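Local coordinates for protein putative isomerase YbhH (Escherichia coli, PDB 6OTV) that is a putative isomerase of the PrpF family whose own reaction is not established, with a fold related to diaminopimelate epimerase, at residues A[216-221]-A[270-275]; A[185-190]-A[204-209]. All coordinates share one frame; numbering follows the deposited sequence.

Interaction 1. Residues A[216-221]-A[270-275]; sequences ELDADK and PHSCHR
With CG anti to its carbonyl carbon (chi1 -69°), Asp218 sends its carboxylate off the helix toward the backbone of Cys273, while Cys273 turns SG anti to its own backbone N (chi1 -176°), where it meets Leu217. These two choices give the contact a polar half and an apolar half, carried by consecutive residues of the helix.

In the polar half, Cys273 N donates to Asp218 OD1 over 3.0 Å. The bond is bent, with an angle of 143° at the hydrogen, and it enters by the syn lone pair of OD1, on the side of the other carboxylate oxygen. Asp218 OD2 therefore lies near the same amide, 3.7 Å from Cys273 N, but the hydrogen bond belongs to OD1. Ser272 and Cys273 pack around that oxygen: Ser272 CA comes to 3.5 Å from Asp218 OD1, with the CB atoms of Ser272 and Cys273 a little farther off. One carboxylate oxygen thus takes up a backbone N-H in a segment that has no regular secondary structure.

The apolar half is a single touch between buried residues, Leu217 CD1 against Cys273 SG at 3.7 Å. Both side chains also touch Arg266 of strand 263-267.

His271 ND1 makes a weak hydrogen bond to Glu228, and its side chain, like that of Pro270, touches Arg231; both partners belong to helix 221-237. The contact as a whole packs the short helix 214-219, just ahead of helix 221-237, against the loop that leads from strand 263-267 to helix 279-290.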
loop_
_atom_site.group_PDB
_atom_site.type_symbol
_atom_site.label_atom_id
_atom_site.label_comp_id
_atom_site.label_asym_id
_atom_site.label_seq_id
_atom_site.Cartn_x
_atom_site.Cartn_y
_atom_site.Cartn_z
ATOM N N GLU A 216 -2.452 -33.598 -24.698
ATOM C CA GLU A 216 -1.300 -34.388 -25.125
ATOM C C GLU A 216 -0.184 -34.340 -24.089
ATOM O O GLU A 216 0.521 -35.333 -23.877
ATOM C CB GLU A 216 -0.794 -33.890 -26.477
ATOM C CG GLU A 216 -1.841 -33.878 -27.576
ATOM C CD GLU A 216 -1.354 -33.174 -28.828
ATOM O OE1 GLU A 216 -0.234 -32.620 -28.803
ATOM O OE2 GLU A 216 -2.090 -33.171 -29.838
ATOM N N LEU A 217 -0.005 -33.191 -23.434
ATOM C CA LEU A 217 1.028 -33.082 -22.411
ATOM C C LEU A 217 0.668 -33.897 -21.175
ATOM O O LEU A 217 1.550 -34.471 -20.526
ATOM C CB LEU A 217 1.249 -31.616 -22.042
ATOM C CG LEU A 217 1.762 -30.715 -23.166
ATOM C CD1 LEU A 217 1.786 -29.271 -22.705
ATOM C CD2 LEU A 217 3.145 -31.156 -23.625
ATOM N N ASP A 218 -0.622 -33.959 -20.834
ATOM C CA ASP A 218 -1.042 -34.747 -19.680
ATOM C C ASP A 218 -0.915 -36.243 -19.941
ATOM O O ASP A 218 -0.730 -37.021 -18.998
ATOM C CB ASP A 218 -2.478 -34.394 -19.293
ATOM C CG ASP A 218 -2.600 -32.992 -18.732
ATOM O OD1 ASP A 218 -1.604 -32.493 -18.168
ATOM O OD2 ASP A 218 -3.690 -32.390 -18.852
ATOM N N ALA A 219 -1.007 -36.667 -21.204
ATOM C CA ALA A 219 -0.886 -38.086 -21.515
ATOM C C ALA A 219 0.557 -38.565 -21.419
ATOM O O ALA A 219 0.802 -39.723 -21.067
ATOM C CB ALA A 219 -1.447 -38.371 -22.908
ATOM N N ASP A 220 1.520 -37.696 -21.729
ATOM C CA ASP A 220 2.929 -38.058 -21.639
ATOM C C ASP A 220 3.334 -38.219 -20.181
ATOM O O ASP A 220 3.794 -37.261 -19.551
ATOM C CB ASP A 220 3.798 -37.005 -22.331
ATOM C CG ASP A 220 5.210 -37.494 -22.606
ATOM O OD1 ASP A 220 5.780 -38.221 -21.764
ATOM O OD2 ASP A 220 5.755 -37.150 -23.674
ATOM N N LYS A 221 3.173 -39.430 -19.641
ATOM C CA LYS A 221 3.483 -39.665 -18.234
ATOM C C LYS A 221 4.981 -39.588 -17.963
ATOM O O LYS A 221 5.389 -39.258 -16.843
ATOM C CB LYS A 221 2.926 -41.017 -17.790
ATOM C CG LYS A 221 1.596 -40.922 -17.049
ATOM C CD LYS A 221 0.525 -40.246 -17.895
ATOM C CE LYS A 221 -0.732 -39.954 -17.087
ATOM N NZ LYS A 221 -0.470 -38.997 -15.973
ATOM N N PRO A 270 0.188 -28.087 -10.282
ATOM C CA PRO A 270 1.502 -28.297 -10.895
ATOM C C PRO A 270 1.581 -29.597 -11.687
ATOM O O PRO A 270 2.580 -29.849 -12.359
ATOM C CB PRO A 270 2.449 -28.345 -9.686
ATOM C CG PRO A 270 1.576 -28.199 -8.458
ATOM C CD PRO A 270 0.200 -28.552 -8.889
ATOM N N HIS A 271 0.531 -30.411 -11.602
ATOM C CA HIS A 271 0.527 -31.725 -12.233
ATOM C C HIS A 271 -0.089 -31.691 -13.629
ATOM O O HIS A 271 0.484 -32.242 -14.573
ATOM C CB HIS A 271 -0.221 -32.730 -11.348
ATOM C CG HIS A 271 0.194 -32.700 -9.909
ATOM N ND1 HIS A 271 1.482 -32.965 -9.497
ATOM C CD2 HIS A 271 -0.514 -32.443 -8.784
ATOM C CE1 HIS A 271 1.551 -32.868 -8.181
ATOM N NE2 HIS A 271 0.353 -32.552 -7.724
ATOM N N SER A 272 -1.247 -31.056 -13.776
ATOM C CA SER A 272 -1.943 -30.979 -15.052
ATOM C C SER A 272 -1.615 -29.673 -15.767
ATOM O O SER A 272 -1.209 -28.684 -15.153
ATOM C CB SER A 272 -3.457 -31.098 -14.857
ATOM O OG SER A 272 -3.809 -32.379 -14.368
ATOM N N CYS A 273 -1.811 -29.679 -17.083
ATOM C CA CYS A 273 -1.526 -28.516 -17.912
ATOM C C CYS A 273 -2.753 -27.610 -17.964
ATOM O O CYS A 273 -3.845 -28.052 -18.341
ATOM C CB CYS A 273 -1.109 -28.942 -19.320
ATOM S SG CYS A 273 -0.612 -27.566 -20.395
ATOM N N HIS A 274 -2.567 -26.349 -17.577
ATOM C CA HIS A 274 -3.634 -25.358 -17.652
ATOM C C HIS A 274 -4.085 -25.185 -19.100
ATOM O O HIS A 274 -3.265 -25.112 -20.019
ATOM C CB HIS A 274 -3.133 -24.025 -17.082
ATOM C CG HIS A 274 -4.214 -23.095 -16.616
ATOM N ND1 HIS A 274 -5.247 -22.679 -17.428
ATOM C CD2 HIS A 274 -4.395 -22.466 -15.429
ATOM C CE1 HIS A 274 -6.029 -21.852 -16.757
ATOM N NE2 HIS A 274 -5.533 -21.706 -15.541
ATOM N N ARG A 275 -5.405 -25.138 -19.304
ATOM C CA ARG A 275 -5.953 -24.904 -20.636
ATOM C C ARG A 275 -5.668 -23.494 -21.137
ATOM O O ARG A 275 -5.688 -23.260 -22.350
ATOM C CB ARG A 275 -7.460 -25.161 -20.636
ATOM C CG ARG A 275 -7.850 -26.542 -20.126
ATOM C CD ARG A 275 -8.041 -27.532 -21.265
ATOM N NE ARG A 275 -9.415 -27.535 -21.765
ATOM C CZ ARG A 275 -9.840 -26.818 -22.800
ATOM N NH1 ARG A 275 -9.000 -26.030 -23.457
ATOM N NH2 ARG A 275 -11.110 -26.889 -23.180
#

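Interaction 2. Residues A[185-190]-A[204-209]; sequences DDVPVT and EYLGKT
One face of the Tyr205 ring receives Pro188 in a CH-pi contact. Pro188 CD stands over the middle of the ring, 3.8 Å from the centroid and 11° from the normal. Pro188 CG sits toward the CE1-CZ side, 3.9 Å from Tyr205 CZ. The two side chains cross at about a right angle, and the proline presents two ring carbons to the pi surface.

Beside this CH-pi contact runs a set of purely apolar contacts from Val187. Its CG1, anti to the backbone N (chi1 179°), touches Tyr205 CB at 3.8 Å, the two side chains sliding past each other in opposite directions. The second methyl, CG2, has a longer contact of 4.2 Å with Leu206 CD2, and here the side chains cross at about a right angle.

Strands 187-193 and 197-202 form an antiparallel beta hairpin, and the 3-10 segment after it brings Tyr205 beside Val187 and Pro188. Val187 and Leu206 both also pack on Ile201 of strand 197-202, and Leu206 further reaches Leu223 and Ile227 of helix 221-237.

Within the turn the backbone is closed by a hydrogen bond from Gly207 N to Glu204 O, 3.1 Å long.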
loop_
_atom_site.group_PDB
_atom_site.type_symbol
_atom_site.label_atom_id
_atom_site.label_comp_id
_atom_site.label_asym_id
_atom_site.label_seq_id
_atom_site.Cartn_x
_atom_site.Cartn_y
_atom_site.Cartn_z
ATOM N N ASP A 185 18.734 -31.807 -12.901
ATOM C CA ASP A 185 18.723 -32.874 -13.903
ATOM C C ASP A 185 19.301 -32.385 -15.229
ATOM O O ASP A 185 18.799 -32.715 -16.305
ATOM C CB ASP A 185 17.313 -33.438 -14.095
ATOM C CG ASP A 185 16.653 -33.816 -12.783
ATOM O OD1 ASP A 185 17.312 -33.699 -11.729
ATOM O OD2 ASP A 185 15.472 -34.225 -12.805
ATOM N N ASP A 186 20.358 -31.572 -15.143
ATOM C CA ASP A 186 21.065 -31.035 -16.308
ATOM C C ASP A 186 20.152 -30.202 -17.204
ATOM O O ASP A 186 20.358 -30.122 -18.417
ATOM C CB ASP A 186 21.733 -32.155 -17.114
ATOM C CG ASP A 186 22.680 -32.986 -16.272
ATOM O OD1 ASP A 186 23.385 -32.402 -15.421
ATOM O OD2 ASP A 186 22.713 -34.223 -16.452
ATOM N N VAL A 187 19.144 -29.567 -16.616
ATOM C CA VAL A 187 18.211 -28.710 -17.334
ATOM C C VAL A 187 18.326 -27.303 -16.760
ATOM O O VAL A 187 18.071 -27.101 -15.569
ATOM C CB VAL A 187 16.761 -29.215 -17.234
ATOM C CG1 VAL A 187 15.818 -28.276 -17.976
ATOM C CG2 VAL A 187 16.649 -30.633 -17.771
ATOM N N PRO A 188 18.705 -26.300 -17.553
ATOM C CA PRO A 188 18.766 -24.923 -17.036
ATOM C C PRO A 188 17.364 -24.373 -16.824
ATOM O O PRO A 188 16.567 -24.305 -17.761
ATOM C CB PRO A 188 19.515 -24.164 -18.137
ATOM C CG PRO A 188 19.219 -24.937 -19.384
ATOM C CD PRO A 188 19.114 -26.383 -18.966
ATOM N N VAL A 189 17.061 -23.985 -15.584
ATOM C CA VAL A 189 15.757 -23.445 -15.228
ATOM C C VAL A 189 15.954 -22.126 -14.489
ATOM O O VAL A 189 17.072 -21.730 -14.158
ATOM C CB VAL A 189 14.926 -24.422 -14.369
ATOM C CG1 VAL A 189 14.793 -25.774 -15.062
ATOM C CG2 VAL A 189 15.539 -24.569 -12.982
ATOM N N THR A 190 14.839 -21.444 -14.234
ATOM C CA THR A 190 14.833 -20.209 -13.461
ATOM C C THR A 190 13.764 -20.294 -12.383
ATOM O O THR A 190 12.597 -20.573 -12.678
ATOM C CB THR A 190 14.587 -18.984 -14.351
ATOM O OG1 THR A 190 15.782 -18.673 -15.078
ATOM C CG2 THR A 190 14.186 -17.781 -13.508
ATOM N N GLU A 204 12.029 -27.457 -24.841
ATOM C CA GLU A 204 12.893 -28.270 -25.691
ATOM C C GLU A 204 13.860 -29.121 -24.878
ATOM O O GLU A 204 14.262 -30.198 -25.332
ATOM C CB GLU A 204 13.660 -27.379 -26.670
ATOM C CG GLU A 204 12.781 -26.746 -27.736
ATOM C CD GLU A 204 13.564 -25.880 -28.703
ATOM O OE1 GLU A 204 14.811 -25.951 -28.697
ATOM O OE2 GLU A 204 12.933 -25.122 -29.468
ATOM N N TYR A 205 14.241 -28.670 -23.683
ATOM C CA TYR A 205 15.140 -29.473 -22.862
ATOM C C TYR A 205 14.464 -30.709 -22.288
ATOM O O TYR A 205 15.161 -31.603 -21.797
ATOM C CB TYR A 205 15.728 -28.622 -21.738
ATOM C CG TYR A 205 17.025 -27.948 -22.124
ATOM C CD1 TYR A 205 17.038 -26.658 -22.644
ATOM C CD2 TYR A 205 18.238 -28.609 -21.980
ATOM C CE1 TYR A 205 18.226 -26.044 -23.000
ATOM C CE2 TYR A 205 19.429 -28.006 -22.332
ATOM C CZ TYR A 205 19.419 -26.725 -22.842
ATOM O OH TYR A 205 20.610 -26.128 -23.192
ATOM N N LEU A 206 13.135 -30.790 -22.345
ATOM C CA LEU A 206 12.410 -31.991 -21.956
ATOM C C LEU A 206 11.878 -32.753 -23.164
ATOM O O LEU A 206 10.968 -33.574 -23.024
ATOM C CB LEU A 206 11.267 -31.639 -21.003
ATOM C CG LEU A 206 11.669 -30.971 -19.685
ATOM C CD1 LEU A 206 10.471 -30.864 -18.760
ATOM C CD2 LEU A 206 12.809 -31.726 -19.008
ATOM N N GLY A 207 12.425 -32.490 -24.350
ATOM C CA GLY A 207 12.007 -33.202 -25.541
ATOM C C GLY A 207 10.664 -32.789 -26.092
ATOM O O GLY A 207 10.039 -33.564 -26.820
ATOM N N LYS A 208 10.201 -31.584 -25.770
ATOM C CA LYS A 208 8.910 -31.088 -26.218
ATOM C C LYS A 208 9.091 -29.798 -27.002
ATOM O O LYS A 208 10.010 -29.016 -26.738
ATOM C CB LYS A 208 7.965 -30.850 -25.030
ATOM C CG LYS A 208 7.495 -32.128 -24.361
ATOM C CD LYS A 208 6.734 -32.992 -25.351
ATOM C CE LYS A 208 6.328 -34.307 -24.734
ATOM N NZ LYS A 208 5.519 -35.139 -25.669
ATOM N N THR A 209 8.210 -29.585 -27.982
ATOM C CA THR A 209 8.217 -28.314 -28.698
ATOM C C THR A 209 7.686 -27.188 -27.825
ATOM O O THR A 209 8.138 -26.043 -27.945
ATOM C CB THR A 209 7.377 -28.412 -29.972
ATOM O OG1 THR A 209 5.988 -28.475 -29.617
ATOM C CG2 THR A 209 7.749 -29.655 -30.766
#

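Interactions 1 and 2 lie in series along the chain, their centres about 16 Å apart and on the same side of the chain's centre. A salt bridge joins them directly: Lys208 NZ, from the loop of interaction 2, meets Asp220 OD2 of interaction 1 at 2.8 Å. The other carboxylate oxygen of Asp220 caps the N-terminus of helix 221-237 through Leu223 N, so one side chain serves both the helix end and the neighbouring loop. Leu223 is common ground as well, touched by Leu217 of interaction 1 and by Leu206 and Lys208 of interaction 2. Helix 221-237 is therefore a second connection, beside the salt bridge.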